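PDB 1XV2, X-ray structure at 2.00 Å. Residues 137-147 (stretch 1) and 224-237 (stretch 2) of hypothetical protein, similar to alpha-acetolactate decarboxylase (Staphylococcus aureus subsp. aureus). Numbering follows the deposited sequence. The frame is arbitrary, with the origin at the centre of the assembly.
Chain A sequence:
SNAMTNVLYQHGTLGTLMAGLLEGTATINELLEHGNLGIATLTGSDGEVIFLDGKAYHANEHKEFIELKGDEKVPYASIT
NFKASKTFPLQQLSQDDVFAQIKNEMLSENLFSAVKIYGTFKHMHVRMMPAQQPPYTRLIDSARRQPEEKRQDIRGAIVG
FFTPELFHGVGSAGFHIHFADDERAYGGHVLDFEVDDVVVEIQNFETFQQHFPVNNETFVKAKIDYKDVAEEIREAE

Stretch 1 (137-147) TRLIDSARRQP
Stretch 2, residues 224-237: IDYKDVAEEIREAE

Residues 137-147 form a short helical segment followed by a turn, and they pack against the C-terminal stretch of the same chain, where a loop through Ile224-Asp228 leads into a helix spanning Val229-Ala236. A type II turn from Tyr226 to Val229, closed by Val229 N to Tyr226 O at 2.9 Å and with Asp228 at phi/psi 65/11°, leads into that helix. The backbones come closest at Ala143 and Ala236, whose CA atoms lie 5.3 Å apart. The two segments run in the same sense: Arg138 meets Asp225 and Glu232, and further along Ala143 meets Ala236. Together the stretches bury 467 Å².

Thr137 (phi/psi -128/180°, chi1 p) makes no contact with the second stretch. Arg138 follows in an extended conformation (-63/136°), its CA-to-CB bond directed toward the partner and its side chain in m, t, p with chi4 at 71°. Its guanidinium joins the loop to the helix through the edge of its plane. NE and NH2 of Arg138 donate to Glu232 OE1 at 3.0 and 2.9 Å, while Arg138 NE to Glu232 OE2 is a weak bond of 3.4 Å; these belong to one salt bridge. Arg138 NH1 instead donates to the backbone carbonyl Asp225 O at 3.0 Å, so one cationic group serves both a carboxylate and a peptide oxygen. Glu232 meets it with chi1 m, chi2 t and chi3 -44°.

Leu139 (-56/-21°; t, p) has its CA-to-CB bond sideways to the partner. Ile140 (-60/-28°; t, p) points toward the second helix and is buried. Its CD1 packs on Ala236 CB at 3.9 Å, and its CG2 approaches Glu232 OE2 at 3.6 Å. A water bridges Ile140 and Glu232, accepting from Ile140 N at 2.8 Å and donating to Glu232 OE1 at 2.7 Å, which links the backbone of this helical turn to the carboxylate already held by Arg138.

Asp141 (-68/-32°) and Ser142 (-74/-46°), both with chi1 m, lie out of reach of the partner. Ala143 (-58/-34°) directs its methyl toward the second helix, and its CB rests 3.7 Å from Ala236 CB. These two small side chains meet where the backbones are closest.

A type I turn spans Ala143 to Gln146. Arg144 (-74/-5°) leaves the backbone sideways, but its extended m, t, t side chain, chi4 166°, carries the guanidinium to Glu235 (t, t, chi3 -45°). Both hydrogen bonds of this bidentate salt bridge are nearly linear: Arg144 NE to Glu235 OE2 is 2.6 Å and Arg144 NH2 to Glu235 OE1 is 3.0 Å, both at 174°, so two parallel donors match the two carboxylate oxygens.

Arg145 (-131/16°; p, t, t) stays clear of the interface. Gln146 (-68/145°; p, t, chi3 33°) reaches the end of the second helix through water: Gln146 NE2 donates weakly to it at 3.2 Å, and it donates to Ala236 O at 2.6 Å. Pro147 (-87/155°) makes no contact.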

# COMPACT_ATOMS: atom_id res chain seq x y z
N THR A 137 8.96 -22.49 -1.00
CA THR A 137 8.60 -22.41 -2.41
C THR A 137 7.43 -21.44 -2.50
O THR A 137 6.97 -20.92 -1.48
CB THR A 137 8.14 -23.76 -2.98
OG1 THR A 137 6.93 -24.16 -2.32
CG2 THR A 137 9.20 -24.83 -2.77
N ARG A 138 6.94 -21.20 -3.71
CA ARG A 138 5.80 -20.31 -3.89
C ARG A 138 4.60 -20.90 -3.16
O ARG A 138 4.34 -22.09 -3.24
CB ARG A 138 5.50 -20.13 -5.38
CG ARG A 138 6.69 -19.57 -6.17
CD ARG A 138 6.30 -19.25 -7.60
NE ARG A 138 5.37 -18.13 -7.68
CZ ARG A 138 5.70 -16.86 -7.43
NH1 ARG A 138 6.95 -16.54 -7.10
NH2 ARG A 138 4.78 -15.91 -7.51
N LEU A 139 3.88 -20.05 -2.44
CA LEU A 139 2.73 -20.47 -1.65
C LEU A 139 1.64 -21.21 -2.42
O LEU A 139 0.83 -21.94 -1.83
CB LEU A 139 2.13 -19.27 -0.93
CG LEU A 139 1.13 -19.58 0.19
CD1 LEU A 139 1.77 -20.54 1.19
CD2 LEU A 139 0.70 -18.30 0.87
N ILE A 140 1.61 -21.03 -3.74
CA ILE A 140 0.60 -21.68 -4.57
C ILE A 140 0.71 -23.20 -4.45
O ILE A 140 -0.28 -23.93 -4.59
CB ILE A 140 0.75 -21.28 -6.05
CG1 ILE A 140 -0.39 -21.88 -6.88
CG2 ILE A 140 2.10 -21.74 -6.59
CD1 ILE A 140 -1.77 -21.42 -6.46
N ASP A 141 1.92 -23.68 -4.17
CA ASP A 141 2.16 -25.12 -4.04
C ASP A 141 1.47 -25.67 -2.80
O ASP A 141 1.05 -26.83 -2.78
CB ASP A 141 3.66 -25.41 -3.96
CG ASP A 141 4.42 -24.94 -5.19
OD1 ASP A 141 3.92 -25.16 -6.32
OD2 ASP A 141 5.51 -24.37 -5.04
N SER A 142 1.36 -24.85 -1.76
CA SER A 142 0.71 -25.28 -0.53
C SER A 142 -0.80 -25.33 -0.76
O SER A 142 -1.46 -26.30 -0.39
CB SER A 142 1.03 -24.31 0.60
OG SER A 142 2.42 -24.32 0.88
N ALA A 143 -1.32 -24.28 -1.37
CA ALA A 143 -2.75 -24.18 -1.65
C ALA A 143 -3.26 -25.35 -2.49
O ALA A 143 -4.39 -25.81 -2.31
CB ALA A 143 -3.06 -22.86 -2.34
N ARG A 144 -2.43 -25.84 -3.41
CA ARG A 144 -2.83 -26.94 -4.28
C ARG A 144 -2.88 -28.30 -3.60
O ARG A 144 -3.29 -29.29 -4.21
CB ARG A 144 -1.91 -26.99 -5.50
CG ARG A 144 -2.18 -25.87 -6.49
CD ARG A 144 -1.10 -25.78 -7.56
NE ARG A 144 -1.42 -24.76 -8.54
CZ ARG A 144 -0.55 -24.27 -9.43
NH1 ARG A 144 0.69 -24.73 -9.45
NH2 ARG A 144 -0.93 -23.34 -10.29
N ARG A 145 -2.46 -28.36 -2.33
CA ARG A 145 -2.49 -29.61 -1.58
C ARG A 145 -3.14 -29.36 -0.22
O ARG A 145 -3.04 -30.17 0.69
CB ARG A 145 -1.07 -30.15 -1.39
CG ARG A 145 -0.16 -29.29 -0.52
CD ARG A 145 1.27 -29.82 -0.53
NE ARG A 145 2.19 -28.99 0.26
CZ ARG A 145 2.33 -29.06 1.58
NH1 ARG A 145 1.62 -29.93 2.29
NH2 ARG A 145 3.18 -28.25 2.20
N GLN A 146 -3.82 -28.22 -0.12
CA GLN A 146 -4.49 -27.83 1.12
C GLN A 146 -5.68 -28.70 1.47
O GLN A 146 -6.40 -29.19 0.59
CB GLN A 146 -5.01 -26.39 1.01
CG GLN A 146 -6.09 -26.22 -0.06
CD GLN A 146 -6.54 -24.79 -0.22
OE1 GLN A 146 -5.76 -23.86 -0.05
NE2 GLN A 146 -7.81 -24.61 -0.57
N PRO A 147 -5.89 -28.93 2.77
CA PRO A 147 -7.04 -29.75 3.16
C PRO A 147 -8.21 -28.77 3.26
O PRO A 147 -8.02 -27.57 3.46
CB PRO A 147 -6.61 -30.31 4.51
CG PRO A 147 -5.79 -29.21 5.08
CD PRO A 147 -4.96 -28.77 3.90
N ILE A 224 12.65 -10.77 -5.20
CA ILE A 224 11.29 -11.29 -5.30
C ILE A 224 10.72 -11.33 -6.71
O ILE A 224 10.67 -10.32 -7.40
CB ILE A 224 10.35 -10.46 -4.39
CG1 ILE A 224 10.99 -10.28 -3.01
CG2 ILE A 224 9.01 -11.18 -4.24
CD1 ILE A 224 10.21 -9.40 -2.05
N ASP A 225 10.27 -12.52 -7.12
CA ASP A 225 9.67 -12.70 -8.44
C ASP A 225 8.15 -12.71 -8.28
O ASP A 225 7.59 -13.62 -7.67
CB ASP A 225 10.13 -14.02 -9.07
CG ASP A 225 9.40 -14.33 -10.36
OD1 ASP A 225 9.31 -13.44 -11.24
OD2 ASP A 225 8.92 -15.48 -10.51
N TYR A 226 7.50 -11.69 -8.84
CA TYR A 226 6.05 -11.58 -8.74
C TYR A 226 5.34 -12.07 -10.00
O TYR A 226 4.14 -11.88 -10.16
CB TYR A 226 5.67 -10.12 -8.46
CG TYR A 226 6.09 -9.64 -7.09
CD1 TYR A 226 5.45 -10.11 -5.94
CD2 TYR A 226 7.13 -8.73 -6.94
CE1 TYR A 226 5.83 -9.67 -4.67
CE2 TYR A 226 7.52 -8.28 -5.68
CZ TYR A 226 6.87 -8.75 -4.55
OH TYR A 226 7.26 -8.31 -3.31
N LYS A 227 6.09 -12.71 -10.88
CA LYS A 227 5.55 -13.25 -12.12
C LYS A 227 4.34 -14.13 -11.81
O LYS A 227 4.42 -15.06 -11.02
CB LYS A 227 6.62 -14.05 -12.85
CG LYS A 227 6.22 -14.58 -14.22
CD LYS A 227 7.40 -15.27 -14.90
CE LYS A 227 7.01 -15.85 -16.25
NZ LYS A 227 5.99 -16.94 -16.13
N ASP A 228 3.21 -13.80 -12.44
CA ASP A 228 1.96 -14.55 -12.26
C ASP A 228 1.36 -14.50 -10.86
O ASP A 228 0.42 -15.24 -10.57
CB ASP A 228 2.15 -16.02 -12.65
CG ASP A 228 2.55 -16.19 -14.10
OD1 ASP A 228 1.94 -15.54 -14.98
OD2 ASP A 228 3.48 -16.99 -14.37
N VAL A 229 1.88 -13.63 -10.00
CA VAL A 229 1.36 -13.56 -8.63
C VAL A 229 -0.13 -13.24 -8.60
O VAL A 229 -0.86 -13.77 -7.77
CB VAL A 229 2.13 -12.52 -7.78
CG1 VAL A 229 1.83 -11.11 -8.26
CG2 VAL A 229 1.75 -12.69 -6.31
N ALA A 230 -0.59 -12.38 -9.51
CA ALA A 230 -2.01 -12.02 -9.54
C ALA A 230 -2.88 -13.23 -9.85
O ALA A 230 -3.93 -13.42 -9.24
CB ALA A 230 -2.25 -10.93 -10.57
N GLU A 231 -2.45 -14.05 -10.80
CA GLU A 231 -3.20 -15.24 -11.19
C GLU A 231 -3.17 -16.30 -10.09
O GLU A 231 -4.15 -17.00 -9.86
CB GLU A 231 -2.65 -15.84 -12.48
CG GLU A 231 -2.83 -14.98 -13.73
CD GLU A 231 -2.04 -13.68 -13.68
OE1 GLU A 231 -0.81 -13.74 -13.48
OE2 GLU A 231 -2.64 -12.60 -13.87
N GLU A 232 -2.03 -16.43 -9.42
CA GLU A 232 -1.89 -17.41 -8.36
C GLU A 232 -2.77 -17.07 -7.16
O GLU A 232 -3.37 -17.96 -6.55
CB GLU A 232 -0.42 -17.51 -7.92
CG GLU A 232 0.55 -17.82 -9.05
CD GLU A 232 1.92 -18.24 -8.55
OE1 GLU A 232 2.45 -17.61 -7.61
OE2 GLU A 232 2.48 -19.21 -9.10
N ILE A 233 -2.86 -15.79 -6.83
CA ILE A 233 -3.67 -15.34 -5.71
C ILE A 233 -5.14 -15.70 -5.94
O ILE A 233 -5.86 -16.04 -5.00
CB ILE A 233 -3.56 -13.81 -5.51
CG1 ILE A 233 -2.17 -13.45 -5.00
CG2 ILE A 233 -4.62 -13.33 -4.53
CD1 ILE A 233 -1.92 -11.96 -4.88
N ARG A 234 -5.58 -15.64 -7.19
CA ARG A 234 -6.96 -15.95 -7.54
C ARG A 234 -7.23 -17.46 -7.49
O ARG A 234 -8.37 -17.88 -7.26
CB ARG A 234 -7.28 -15.40 -8.93
CG ARG A 234 -7.25 -13.87 -8.97
CD ARG A 234 -7.01 -13.34 -10.37
NE ARG A 234 -6.88 -11.88 -10.38
CZ ARG A 234 -6.47 -11.16 -11.42
NH1 ARG A 234 -6.15 -11.77 -12.56
NH2 ARG A 234 -6.39 -9.84 -11.33
N GLU A 235 -6.20 -18.26 -7.69
CA GLU A 235 -6.35 -19.71 -7.65
C GLU A 235 -6.23 -20.23 -6.22
O GLU A 235 -6.95 -21.14 -5.81
CB GLU A 235 -5.28 -20.39 -8.51
CG GLU A 235 -5.44 -21.91 -8.61
CD GLU A 235 -4.21 -22.60 -9.18
OE1 GLU A 235 -3.66 -22.12 -10.19
OE2 GLU A 235 -3.80 -23.64 -8.61
N ALA A 236 -5.32 -19.62 -5.47
CA ALA A 236 -5.04 -20.02 -4.09
C ALA A 236 -6.08 -19.64 -3.04
O ALA A 236 -6.46 -20.47 -2.21
CB ALA A 236 -3.68 -19.48 -3.67
N GLU A 237 -6.54 -18.40 -3.06
CA GLU A 237 -7.51 -17.96 -2.06
C GLU A 237 -8.97 -17.96 -2.49
O GLU A 237 -9.26 -18.26 -3.67
CB GLU A 237 -7.12 -16.58 -1.55
CG GLU A 237 -5.84 -16.59 -0.72
CD GLU A 237 -5.62 -15.29 0.02
OE1 GLU A 237 -6.54 -14.85 0.75
OE2 GLU A 237 -4.53 -14.71 -0.12
OXT GLU A 237 -9.82 -17.65 -1.63
O HOH W 1 2.37 -18.70 -5.12
O HOH W 2 -8.22 -22.26 -2.73